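Local coordinates for protein ethylbenzene dehydrogenase alpha-subunit (Aromatoleum aromaticum, PDB 2IVF) that forms the alpha subunit of a three-subunit molybdenum enzyme of the molybdopterin oxidoreductase family that binds MGD, MD1, a molybdenum atom and an iron/sulfur cluster, at residues A[548-553]-A[591-596]; A[574-578]-A[940-945]; A[868-872]-A[903-907]. One frame throughout, in Å; residues are numbered along the deposited sequence.

Contacts 1 and 2 are neighbours, with centres about 14 Å apart, and they touch directly: M548 CE lies 3.7 Å from L578 CD1, and Y552 OH lies 3.6 Å from L578 CD2. Helices 546-553 and 574-583 thus pack on each other, making one continuous packed region. The four segments alternate along the chain. Contact 2 joins helix 574-583 to the loop between strands 915-917 and 969-975. Contact 3 lies between 578 and 940 in sequence, its centre about 37 Å from that of contact 1 and 36 Å from that of contact 2. It is a separate site in the barrel domain, where R869 and R906 bond to the beta subunit.

Contact 1. Residues A[548-553]-A[591-596]; sequences MWLYYH and HIRPAP
Y552 (chi1 m, -77°) lays one ring face against P596, whose CG sits 3.7 Å from the ring centroid and 12° off its normal, a CH-pi contact; Y552 CE2 also meets I592 CG2 at 3.7 Å. Residues 548-553 end helix 546-553, with Y552 N bonded to M548 O and H553 N to W549 O. Segment 591-596 is an irregular loop: I592 (phi/psi -94/80) centres an inverse gamma turn, and the peptide before P594 is cis. CA pairs M548-I592 (5.6 Å), W549-R593 (6.1 Å) and Y552-P596 (5.8 Å) set the register. This packs a proline-rich connection along a helix of the molybdopterin oxidoreductase region. M548, m at chi1 and chi2, brings CG to 3.8 Å from I592 CG1. W549 places CB 3.7 Å from P594 CD, and a water bridges W549 N and R593 O, 2.9 Å from each. H553 (chi1 m, -64°) donates from NE2 to P594 O (2.8 Å, N-H...acceptor angle 156°), while R593 points away, salt-bridged to D184.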
loop_
_atom_site.group_PDB
_atom_site.type_symbol
_atom_site.label_atom_id
_atom_site.label_comp_id
_atom_site.label_asym_id
_atom_site.label_seq_id
_atom_site.Cartn_x
_atom_site.Cartn_y
_atom_site.Cartn_z
ATOM N N MET A 548 4.601 20.602 -23.100
ATOM C CA MET A 548 5.168 21.734 -23.816
ATOM C C MET A 548 6.520 22.119 -23.255
ATOM O O MET A 548 7.492 22.202 -24.006
ATOM C CB MET A 548 4.258 22.967 -23.800
ATOM C CG MET A 548 2.913 22.749 -24.447
ATOM S SD MET A 548 3.034 22.041 -26.108
ATOM C CE MET A 548 1.285 22.019 -26.567
ATOM N N TRP A 549 6.586 22.371 -21.954
ATOM C CA TRP A 549 7.821 22.878 -21.375
ATOM C C TRP A 549 8.855 21.713 -21.351
ATOM O O TRP A 549 10.027 21.939 -21.585
ATOM C CB TRP A 549 7.587 23.500 -19.987
ATOM C CG TRP A 549 7.559 22.533 -18.878
ATOM C CD1 TRP A 549 6.578 21.668 -18.557
ATOM C CD2 TRP A 549 8.595 22.340 -17.937
ATOM N NE1 TRP A 549 6.950 20.901 -17.457
ATOM C CE2 TRP A 549 8.197 21.298 -17.070
ATOM C CE3 TRP A 549 9.851 22.926 -17.773
ATOM C CZ2 TRP A 549 8.979 20.862 -16.023
ATOM C CZ3 TRP A 549 10.646 22.489 -16.738
ATOM C CH2 TRP A 549 10.205 21.473 -15.868
ATOM N N LEU A 550 8.386 20.473 -21.160
ATOM C CA LEU A 550 9.296 19.331 -21.199
ATOM C C LEU A 550 9.940 19.208 -22.558
ATOM O O LEU A 550 11.164 18.990 -22.654
ATOM C CB LEU A 550 8.600 18.031 -20.825
ATOM C CG LEU A 550 8.137 17.895 -19.372
ATOM C CD1 LEU A 550 7.390 16.588 -19.189
ATOM C CD2 LEU A 550 9.314 18.039 -18.370
ATOM N N TYR A 551 9.135 19.418 -23.604
ATOM C CA TYR A 551 9.609 19.374 -24.994
ATOM C C TYR A 551 10.582 20.488 -25.327
ATOM O O TYR A 551 11.602 20.239 -25.934
ATOM C CB TYR A 551 8.413 19.496 -25.977
ATOM C CG TYR A 551 8.739 19.406 -27.458
ATOM C CD1 TYR A 551 8.841 18.172 -28.098
ATOM C CD2 TYR A 551 8.865 20.566 -28.256
ATOM C CE1 TYR A 551 9.115 18.096 -29.495
ATOM C CE2 TYR A 551 9.109 20.477 -29.599
ATOM C CZ TYR A 551 9.227 19.236 -30.216
ATOM O OH TYR A 551 9.489 19.236 -31.566
ATOM N N TYR A 552 10.239 21.707 -24.940
ATOM C CA TYR A 552 11.003 22.897 -25.277
ATOM C C TYR A 552 12.178 23.198 -24.357
ATOM O O TYR A 552 13.128 23.813 -24.776
ATOM C CB TYR A 552 10.059 24.100 -25.273
ATOM C CG TYR A 552 9.211 24.149 -26.507
ATOM C CD1 TYR A 552 9.805 24.292 -27.753
ATOM C CD2 TYR A 552 7.815 24.029 -26.448
ATOM C CE1 TYR A 552 9.061 24.318 -28.894
ATOM C CE2 TYR A 552 7.036 24.104 -27.630
ATOM C CZ TYR A 552 7.672 24.243 -28.836
ATOM O OH TYR A 552 6.967 24.299 -30.038
ATOM N N HIS A 553 12.128 22.735 -23.112
ATOM C CA HIS A 553 13.121 23.145 -22.122
ATOM C C HIS A 553 13.861 22.015 -21.445
ATOM O O HIS A 553 14.929 22.251 -20.866
ATOM C CB HIS A 553 12.460 23.988 -21.024
ATOM C CG HIS A 553 11.895 25.265 -21.532
ATOM N ND1 HIS A 553 12.683 26.317 -21.927
ATOM C CD2 HIS A 553 10.616 25.631 -21.775
ATOM C CE1 HIS A 553 11.904 27.290 -22.375
ATOM N NE2 HIS A 553 10.644 26.902 -22.269
ATOM N N HIS A 591 -0.581 28.363 -23.337
ATOM C CA HIS A 591 -0.298 26.920 -23.204
ATOM C C HIS A 591 1.194 26.621 -23.232
ATOM O O HIS A 591 1.684 25.773 -22.536
ATOM C CB HIS A 591 -0.947 26.121 -24.354
ATOM C CG HIS A 591 -2.437 26.253 -24.423
ATOM N ND1 HIS A 591 -3.252 25.945 -23.356
ATOM C CD2 HIS A 591 -3.254 26.681 -25.413
ATOM C CE1 HIS A 591 -4.514 26.156 -23.700
ATOM N NE2 HIS A 591 -4.538 26.621 -24.939
ATOM N N ILE A 592 1.925 27.287 -24.103
ATOM C CA ILE A 592 3.332 26.958 -24.278
ATOM C C ILE A 592 4.215 27.855 -23.396
ATOM O O ILE A 592 4.785 28.802 -23.849
ATOM C CB ILE A 592 3.715 27.034 -25.755
ATOM C CG1 ILE A 592 2.915 25.964 -26.512
ATOM C CG2 ILE A 592 5.246 26.805 -25.917
ATOM C CD1 ILE A 592 2.752 26.195 -27.965
ATOM N N ARG A 593 4.302 27.499 -22.121
ATOM C CA ARG A 593 5.028 28.260 -21.109
ATOM C C ARG A 593 5.850 27.285 -20.274
ATOM O O ARG A 593 5.424 26.124 -20.103
ATOM C CB ARG A 593 4.062 28.994 -20.163
ATOM C CG ARG A 593 3.141 29.976 -20.829
ATOM C CD ARG A 593 2.269 30.734 -19.835
ATOM N NE ARG A 593 3.044 31.560 -18.888
ATOM C CZ ARG A 593 2.613 31.906 -17.668
ATOM N NH1 ARG A 593 1.404 31.533 -17.242
ATOM N NH2 ARG A 593 3.372 32.633 -16.864
ATOM N N PRO A 594 7.046 27.716 -19.819
ATOM C CA PRO A 594 7.657 28.982 -20.220
ATOM C C PRO A 594 7.840 29.064 -21.722
ATOM O O PRO A 594 8.058 28.054 -22.360
ATOM C CB PRO A 594 9.048 28.967 -19.569
ATOM C CG PRO A 594 9.071 27.869 -18.613
ATOM C CD PRO A 594 7.887 26.966 -18.868
ATOM N N ALA A 595 7.742 30.265 -22.279
ATOM C CA ALA A 595 7.909 30.426 -23.702
ATOM C C ALA A 595 9.279 29.806 -24.088
ATOM O O ALA A 595 10.230 29.839 -23.290
ATOM C CB ALA A 595 7.841 31.908 -24.078
ATOM N N PRO A 596 9.378 29.204 -25.287
ATOM C CA PRO A 596 10.659 28.651 -25.773
ATOM C C PRO A 596 11.871 29.564 -25.712
ATOM O O PRO A 596 12.988 29.073 -25.623
ATOM C CB PRO A 596 10.322 28.260 -27.211
ATOM C CG PRO A 596 8.901 27.779 -27.072
ATOM C CD PRO A 596 8.296 28.909 -26.249
HETATM O O HOH W 1 4.336 23.410 -20.400
#

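Contact 2. Residues A[574-578]-A[940-945]; sequences FGAYL and PKPLHL
Residues 574-578 form the first turn of helix 574-583, closed by L578 N to F574 O at 2.8 Å. Opposite, 940-941 is extended (psi 146 and 112) and 942-945 coils into a 3-10 turn, with H944 N bonded to K941 O and L945 N to P942 O, each at 3.0 Å. CA atoms come closest at F574-P942 (4.8 Å) and separate to 6.3 Å at L578-L945. F574, with chi1 t, is sandwiched: L945 CD1 lies over a face of its ring, 3.9 Å from the centroid and 26° off the normal, while P940 CG makes an off-centre CH-pi contact, 4.3 Å from the centroid of the F574 ring and 28° off its normal. Helix start and 3-10 turn thereby join the molybdopterin oxidoreductase region to the long loop between strands 915-917 and 969-975 by apolar packing, burying 397 Å² summed over both segments. L945 (chi1 m, chi2 t) reaches the helix through CD1, 3.5 Å from both F574 O and L578 N, and its CD2 meets L578 CD1 at 3.9 Å. Y577, chi1 m, sets CD2 3.5 Å from P942 CB; W820 meets its ring edge-to-face. K941 points away from the helix, its NZ salt-bridged to D455 and E826.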
loop_
_atom_site.group_PDB
_atom_site.type_symbol
_atom_site.label_atom_id
_atom_site.label_comp_id
_atom_site.label_asym_id
_atom_site.label_seq_id
_atom_site.Cartn_x
_atom_site.Cartn_y
_atom_site.Cartn_z
ATOM N N PHE A 574 5.554 13.585 -33.225
ATOM C CA PHE A 574 4.958 14.440 -32.221
ATOM C C PHE A 574 5.200 15.911 -32.520
ATOM O O PHE A 574 4.265 16.679 -32.558
ATOM C CB PHE A 574 5.540 14.138 -30.850
ATOM C CG PHE A 574 5.023 15.047 -29.780
ATOM C CD1 PHE A 574 3.814 14.781 -29.154
ATOM C CD2 PHE A 574 5.729 16.189 -29.421
ATOM C CE1 PHE A 574 3.322 15.633 -28.207
ATOM C CE2 PHE A 574 5.242 17.053 -28.433
ATOM C CZ PHE A 574 4.029 16.772 -27.842
ATOM N N GLY A 575 6.450 16.299 -32.733
ATOM C CA GLY A 575 6.771 17.714 -32.956
ATOM C C GLY A 575 6.254 18.308 -34.247
ATOM O O GLY A 575 5.962 19.517 -34.331
ATOM N N ALA A 576 6.171 17.459 -35.265
ATOM C CA ALA A 576 5.553 17.804 -36.532
ATOM C C ALA A 576 4.050 18.042 -36.374
ATOM O O ALA A 576 3.508 19.008 -36.908
ATOM C CB ALA A 576 5.823 16.722 -37.554
ATOM N N TYR A 577 3.378 17.159 -35.647
ATOM C CA TYR A 577 1.999 17.391 -35.264
ATOM C C TYR A 577 1.850 18.666 -34.416
ATOM O O TYR A 577 0.932 19.450 -34.637
ATOM C CB TYR A 577 1.452 16.193 -34.495
ATOM C CG TYR A 577 0.968 15.037 -35.364
ATOM C CD1 TYR A 577 -0.265 15.098 -36.013
ATOM C CD2 TYR A 577 1.716 13.874 -35.493
ATOM C CE1 TYR A 577 -0.743 14.008 -36.782
ATOM C CE2 TYR A 577 1.262 12.787 -36.264
ATOM C CZ TYR A 577 0.032 12.849 -36.913
ATOM O OH TYR A 577 -0.404 11.768 -37.697
ATOM N N LEU A 578 2.766 18.885 -33.470
ATOM C CA LEU A 578 2.763 20.131 -32.677
ATOM C C LEU A 578 2.833 21.385 -33.543
ATOM O O LEU A 578 2.050 22.324 -33.363
ATOM C CB LEU A 578 3.932 20.129 -31.687
ATOM C CG LEU A 578 4.119 21.343 -30.773
ATOM C CD1 LEU A 578 2.918 21.615 -29.917
ATOM C CD2 LEU A 578 5.333 21.095 -29.915
ATOM N N PRO A 940 4.406 11.144 -25.776
ATOM C CA PRO A 940 3.029 11.579 -25.751
ATOM C C PRO A 940 2.328 11.230 -27.040
ATOM O O PRO A 940 2.937 11.306 -28.106
ATOM C CB PRO A 940 3.136 13.102 -25.603
ATOM C CG PRO A 940 4.543 13.401 -25.348
ATOM C CD PRO A 940 5.314 12.281 -25.963
ATOM N N LYS A 941 1.047 10.903 -26.948
ATOM C CA LYS A 941 0.272 10.526 -28.129
ATOM C C LYS A 941 0.012 11.760 -28.974
ATOM O O LYS A 941 -0.683 12.665 -28.540
ATOM C CB LYS A 941 -1.044 9.794 -27.754
ATOM C CG LYS A 941 -1.808 9.347 -29.013
ATOM C CD LYS A 941 -2.679 8.145 -28.754
ATOM C CE LYS A 941 -3.584 7.842 -29.938
ATOM N NZ LYS A 941 -4.291 6.526 -29.758
ATOM N N PRO A 942 0.620 11.833 -30.168
ATOM C CA PRO A 942 0.521 13.057 -30.952
ATOM C C PRO A 942 -0.904 13.491 -31.325
ATOM O O PRO A 942 -1.135 14.684 -31.509
ATOM C CB PRO A 942 1.302 12.724 -32.223
ATOM C CG PRO A 942 2.212 11.718 -31.843
ATOM C CD PRO A 942 1.459 10.846 -30.852
ATOM N N LEU A 943 -1.843 12.527 -31.427
ATOM C CA LEU A 943 -3.219 12.843 -31.819
ATOM C C LEU A 943 -3.865 13.705 -30.736
ATOM O O LEU A 943 -4.811 14.435 -31.002
ATOM C CB LEU A 943 -4.052 11.575 -32.022
ATOM C CG LEU A 943 -3.667 10.707 -33.222
ATOM C CD1 LEU A 943 -4.687 9.555 -33.319
ATOM C CD2 LEU A 943 -3.618 11.548 -34.458
ATOM N N HIS A 944 -3.311 13.672 -29.537
ATOM C CA HIS A 944 -3.808 14.527 -28.468
ATOM C C HIS A 944 -3.359 15.976 -28.496
ATOM O O HIS A 944 -3.701 16.723 -27.603
ATOM C CB HIS A 944 -3.581 13.881 -27.122
ATOM C CG HIS A 944 -4.231 12.548 -27.003
ATOM N ND1 HIS A 944 -4.189 11.808 -25.836
ATOM C CD2 HIS A 944 -5.011 11.851 -27.865
ATOM C CE1 HIS A 944 -4.823 10.662 -26.025
ATOM N NE2 HIS A 944 -5.367 10.678 -27.233
ATOM N N LEU A 945 -2.687 16.378 -29.586
ATOM C CA LEU A 945 -2.430 17.767 -29.904
ATOM C C LEU A 945 -3.582 18.309 -30.738
ATOM O O LEU A 945 -3.640 19.490 -31.005
ATOM C CB LEU A 945 -1.115 17.882 -30.671
ATOM C CG LEU A 945 0.141 17.603 -29.817
ATOM C CD1 LEU A 945 1.329 17.221 -30.692
ATOM C CD2 LEU A 945 0.460 18.820 -28.920
#

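Contact 3. Residues A[868-872]-A[903-907]; sequences HRGQP and IMVRT
The guanidinium of R869 is satisfied on several sides. NH1 donates to V905 O (2.9 Å, N-H...acceptor angle 142°) and weakly to M904 SD (3.5 Å, 162°), NH2 forms a salt bridge with D888, and NE bonds to W130 O of the beta subunit, whose ring adds a cation-pi contact. An extended side chain (chi1 m, chi2 and chi3 t) carries it from irregular loop 868-872, with G870 at phi/psi 81/15, to strand 903-907; CA 869 to 872 and CA 903 to 906 run 135° apart. R906 CB lies over one face of the R869 guanidinium. R869 NE and R906 NH2, both donors, stand 3.4 Å apart and share W130 O. M904 N bonds weakly to P872 O (3.5 Å), and a water bridges P872 O (2.6 Å) and M904 N (3.2 Å). P872 CB packs 3.9 Å from I903 CG1. In the six-stranded double-psi beta barrel of the dinucleotide binding domain, strand 900-908 runs between strands 873-877 and 891-895, and loop 868-872 leads into the former.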
loop_
_atom_site.group_PDB
_atom_site.type_symbol
_atom_site.label_atom_id
_atom_site.label_comp_id
_atom_site.label_asym_id
_atom_site.label_seq_id
_atom_site.Cartn_x
_atom_site.Cartn_y
_atom_site.Cartn_z
ATOM N N HIS A 868 7.962 -5.698 3.246
ATOM C CA HIS A 868 8.350 -6.156 1.921
ATOM C C HIS A 868 9.859 -6.340 1.845
ATOM O O HIS A 868 10.517 -6.377 2.874
ATOM C CB HIS A 868 7.790 -5.258 0.831
ATOM C CG HIS A 868 8.187 -3.813 0.938
ATOM N ND1 HIS A 868 9.289 -3.280 0.292
ATOM C CD2 HIS A 868 7.611 -2.792 1.598
ATOM C CE1 HIS A 868 9.372 -1.992 0.564
ATOM N NE2 HIS A 868 8.352 -1.663 1.339
ATOM N N ARG A 869 10.420 -6.484 0.649
ATOM C CA ARG A 869 11.875 -6.723 0.535
ATOM C C ARG A 869 12.717 -5.461 0.797
ATOM O O ARG A 869 13.931 -5.543 0.864
ATOM C CB ARG A 869 12.229 -7.309 -0.818
ATOM C CG ARG A 869 11.536 -8.622 -1.208
ATOM C CD ARG A 869 12.316 -9.304 -2.309
ATOM N NE ARG A 869 11.687 -10.549 -2.707
ATOM C CZ ARG A 869 12.041 -11.267 -3.755
ATOM N NH1 ARG A 869 13.088 -10.911 -4.508
ATOM N NH2 ARG A 869 11.357 -12.375 -4.039
ATOM N N GLY A 870 12.052 -4.313 0.928
ATOM C CA GLY A 870 12.685 -3.062 1.413
ATOM C C GLY A 870 13.458 -2.342 0.339
ATOM O O GLY A 870 14.265 -1.466 0.624
ATOM N N GLN A 871 13.219 -2.726 -0.906
ATOM C CA GLN A 871 14.015 -2.248 -2.039
ATOM C C GLN A 871 13.244 -2.426 -3.331
ATOM O O GLN A 871 12.267 -3.175 -3.358
ATOM C CB GLN A 871 15.327 -3.064 -2.130
ATOM C CG GLN A 871 15.088 -4.507 -2.354
ATOM C CD GLN A 871 16.273 -5.325 -1.976
ATOM O OE1 GLN A 871 16.309 -5.939 -0.913
ATOM N NE2 GLN A 871 17.280 -5.277 -2.801
ATOM N N PRO A 872 13.695 -1.771 -4.411
ATOM C CA PRO A 872 13.045 -1.977 -5.678
ATOM C C PRO A 872 13.110 -3.424 -6.160
ATOM O O PRO A 872 14.135 -4.101 -5.980
ATOM C CB PRO A 872 13.818 -1.050 -6.611
ATOM C CG PRO A 872 14.301 0.085 -5.699
ATOM C CD PRO A 872 14.762 -0.761 -4.531
ATOM N N ILE A 903 17.884 -3.806 -10.635
ATOM C CA ILE A 903 16.761 -4.048 -9.754
ATOM C C ILE A 903 16.778 -5.498 -9.333
ATOM O O ILE A 903 17.268 -6.343 -10.089
ATOM C CB ILE A 903 15.481 -3.690 -10.514
ATOM C CG1 ILE A 903 14.307 -3.549 -9.566
ATOM C CG2 ILE A 903 15.284 -4.662 -11.665
ATOM C CD1 ILE A 903 13.109 -2.778 -10.212
ATOM N N MET A 904 16.317 -5.768 -8.115
ATOM C CA MET A 904 16.188 -7.132 -7.600
ATOM C C MET A 904 15.020 -7.836 -8.259
ATOM O O MET A 904 13.966 -7.233 -8.457
ATOM C CB MET A 904 16.003 -7.135 -6.091
ATOM C CG MET A 904 15.631 -8.532 -5.513
ATOM S SD MET A 904 15.539 -8.517 -3.737
ATOM C CE MET A 904 17.276 -8.614 -3.267
ATOM N N VAL A 905 15.172 -9.132 -8.518
ATOM C CA VAL A 905 14.197 -9.889 -9.244
ATOM C C VAL A 905 13.334 -10.687 -8.276
ATOM O O VAL A 905 13.820 -11.315 -7.322
ATOM C CB VAL A 905 14.851 -10.859 -10.234
ATOM C CG1 VAL A 905 13.785 -11.797 -10.898
ATOM C CG2 VAL A 905 15.611 -10.089 -11.309
ATOM N N ARG A 906 12.044 -10.581 -8.498
ATOM C CA ARG A 906 11.065 -11.515 -7.935
ATOM C C ARG A 906 10.539 -12.379 -9.077
ATOM O O ARG A 906 10.066 -11.857 -10.056
ATOM C CB ARG A 906 9.917 -10.721 -7.356
ATOM C CG ARG A 906 8.629 -11.537 -7.096
ATOM C CD ARG A 906 7.651 -10.733 -6.260
ATOM N NE ARG A 906 8.031 -10.745 -4.867
ATOM C CZ ARG A 906 8.008 -9.704 -4.053
ATOM N NH1 ARG A 906 7.652 -8.507 -4.470
ATOM N NH2 ARG A 906 8.392 -9.883 -2.811
ATOM N N THR A 907 10.602 -13.698 -8.955
ATOM C CA THR A 907 10.033 -14.571 -9.995
ATOM C C THR A 907 8.668 -15.037 -9.534
ATOM O O THR A 907 8.499 -15.355 -8.368
ATOM C CB THR A 907 10.927 -15.778 -10.287
ATOM O OG1 THR A 907 11.113 -16.546 -9.097
ATOM C CG2 THR A 907 12.279 -15.334 -10.776
HETATM O O HOH W 2 16.721 -3.639 -5.778
#